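Local coordinates for protein helix-turn-helix transcriptional regulator (Pseudomonas aeruginosa, PDB 5XHX) that probably binds DNA as a LuxR-family transcriptional regulator, the part present here being its N-terminal ligand-binding domain rather than its helix-turn-helix, at residues 25-28 and 29-32. Residues are numbered along the deposited sequence; the frame is centred on the assembly and turned at random.
Sequences RPFF and WRIL
Residues 25-32 turn from loop into helix: a type I beta turn from Arg25 to Phe28 holds Phe27, the N-cap residue, whose carbonyl O accepts a hydrogen bond from Ile31 N at 3.1 Å in the carbonyl plane, while Leu32 N donates to Phe28 O at 2.9 Å. A water bridges Pro26 O to Arg30 N, giving a partner to an amide of the first turn. Phe28, with CG anti to the backbone N (chi1 165°), sends its ring edge against the indole face of Trp29 in a T-shaped stack. The centroids of the Phe28 ring and the six-membered ring of Trp29 lie 5.0 Å apart, the planes at 72°. Phe28 CD2 sits 3.8 Å from Trp29 CD2. This pair starts helix 28-36 of the ligand-binding domain, where Phe28 packs on Leu169 of helix 153-173 and Trp29 on Leu141 and Leu143 of the antiparallel sheet. Trp29 NE1 hydrogen-bonds Glu177 OE2. One turn on, Leu32 runs alongside Phe28, Leu32 CD2 4.0 Å from Phe28 CZ. At the N-cap, Ile31 CG1 meets the edge of the Phe27 ring, 3.8 Å from Phe27 CD1, and Arg30, its chain bent at chi3 (54°), brings NH2 to 3.7 Å from Phe27 CB.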
loop_
_atom_site.group_PDB
_atom_site.type_symbol
_atom_site.label_atom_id
_atom_site.label_comp_id
_atom_site.label_asym_id
_atom_site.label_seq_id
_atom_site.Cartn_x
_atom_site.Cartn_y
_atom_site.Cartn_z
ATOM N N ARG A 25 6.951 7.333 5.673
ATOM C CA ARG A 25 7.161 8.702 6.095
ATOM C C ARG A 25 6.619 8.899 7.506
ATOM O O ARG A 25 5.741 8.148 7.956
ATOM C CB ARG A 25 6.483 9.673 5.115
ATOM C CG ARG A 25 6.936 9.494 3.652
ATOM C CD ARG A 25 8.455 9.764 3.490
ATOM N NE ARG A 25 8.836 11.101 3.961
ATOM C CZ ARG A 25 8.615 12.226 3.279
ATOM N NH1 ARG A 25 8.014 12.180 2.100
ATOM N NH2 ARG A 25 8.987 13.401 3.772
ATOM N N PRO A 26 7.138 9.891 8.242
ATOM C CA PRO A 26 6.701 10.081 9.639
ATOM C C PRO A 26 5.221 10.363 9.787
ATOM O O PRO A 26 4.624 9.986 10.805
ATOM C CB PRO A 26 7.535 11.286 10.106
ATOM C CG PRO A 26 8.720 11.313 9.203
ATOM C CD PRO A 26 8.244 10.798 7.875
ATOM N N PHE A 27 4.610 11.019 8.806
ATOM C CA PHE A 27 3.222 11.451 8.876
ATOM C C PHE A 27 2.238 10.405 8.356
ATOM O O PHE A 27 1.094 10.755 8.049
ATOM C CB PHE A 27 3.045 12.754 8.090
ATOM C CG PHE A 27 3.762 12.761 6.761
ATOM C CD1 PHE A 27 3.113 12.360 5.606
ATOM C CD2 PHE A 27 5.093 13.148 6.676
ATOM C CE1 PHE A 27 3.772 12.359 4.380
ATOM C CE2 PHE A 27 5.762 13.149 5.462
ATOM C CZ PHE A 27 5.096 12.756 4.308
ATOM N N PHE A 28 2.653 9.141 8.242
ATOM C CA PHE A 28 1.764 8.121 7.683
ATOM C C PHE A 28 0.456 8.013 8.465
ATOM O O PHE A 28 -0.626 7.997 7.875
ATOM C CB PHE A 28 2.457 6.760 7.648
ATOM C CG PHE A 28 1.499 5.612 7.425
ATOM C CD1 PHE A 28 1.010 5.333 6.144
ATOM C CD2 PHE A 28 1.064 4.827 8.496
ATOM C CE1 PHE A 28 0.114 4.293 5.936
ATOM C CE2 PHE A 28 0.161 3.778 8.290
ATOM C CZ PHE A 28 -0.307 3.510 7.007
ATOM N N TRP A 29 0.532 7.904 9.800
ATOM C CA TRP A 29 -0.691 7.698 10.576
ATOM C C TRP A 29 -1.629 8.890 10.463
ATOM O O TRP A 29 -2.854 8.723 10.428
ATOM C CB TRP A 29 -0.358 7.412 12.047
ATOM C CG TRP A 29 0.344 6.114 12.206
ATOM C CD1 TRP A 29 1.655 5.929 12.484
ATOM C CD2 TRP A 29 -0.223 4.802 12.038
ATOM N NE1 TRP A 29 1.944 4.592 12.540
ATOM C CE2 TRP A 29 0.805 3.878 12.273
ATOM C CE3 TRP A 29 -1.509 4.327 11.756
ATOM C CZ2 TRP A 29 0.603 2.495 12.201
ATOM C CZ3 TRP A 29 -1.713 2.955 11.693
ATOM C CH2 TRP A 29 -0.665 2.058 11.907
ATOM N N ARG A 30 -1.076 10.108 10.418
ATOM C CA ARG A 30 -1.918 11.278 10.185
ATOM C C ARG A 30 -2.656 11.169 8.855
ATOM O O ARG A 30 -3.849 11.480 8.776
ATOM C CB ARG A 30 -1.091 12.569 10.234
ATOM C CG ARG A 30 -1.966 13.830 10.067
ATOM C CD ARG A 30 -1.181 15.155 10.103
ATOM N NE ARG A 30 -0.076 15.189 9.146
ATOM C CZ ARG A 30 -0.172 15.612 7.884
ATOM N NH1 ARG A 30 -1.332 16.045 7.402
ATOM N NH2 ARG A 30 0.900 15.600 7.099
ATOM N N ILE A 31 -1.974 10.699 7.805
ATOM C CA ILE A 31 -2.628 10.607 6.496
ATOM C C ILE A 31 -3.678 9.501 6.493
ATOM O O ILE A 31 -4.746 9.646 5.890
ATOM C CB ILE A 31 -1.589 10.401 5.375
ATOM C CG1 ILE A 31 -0.574 11.553 5.360
ATOM C CG2 ILE A 31 -2.310 10.289 4.000
ATOM C CD1 ILE A 31 -1.224 12.915 5.277
ATOM N N LEU A 32 -3.402 8.384 7.170
ATOM C CA LEU A 32 -4.399 7.318 7.259
ATOM C C LEU A 32 -5.648 7.791 8.001
ATOM O O LEU A 32 -6.780 7.600 7.534
ATOM C CB LEU A 32 -3.776 6.086 7.932
ATOM C CG LEU A 32 -4.730 4.909 8.202
ATOM C CD1 LEU A 32 -5.536 4.526 6.955
ATOM C CD2 LEU A 32 -3.949 3.713 8.723
HETATM O O HOH W 1 1.794 10.103 11.613
#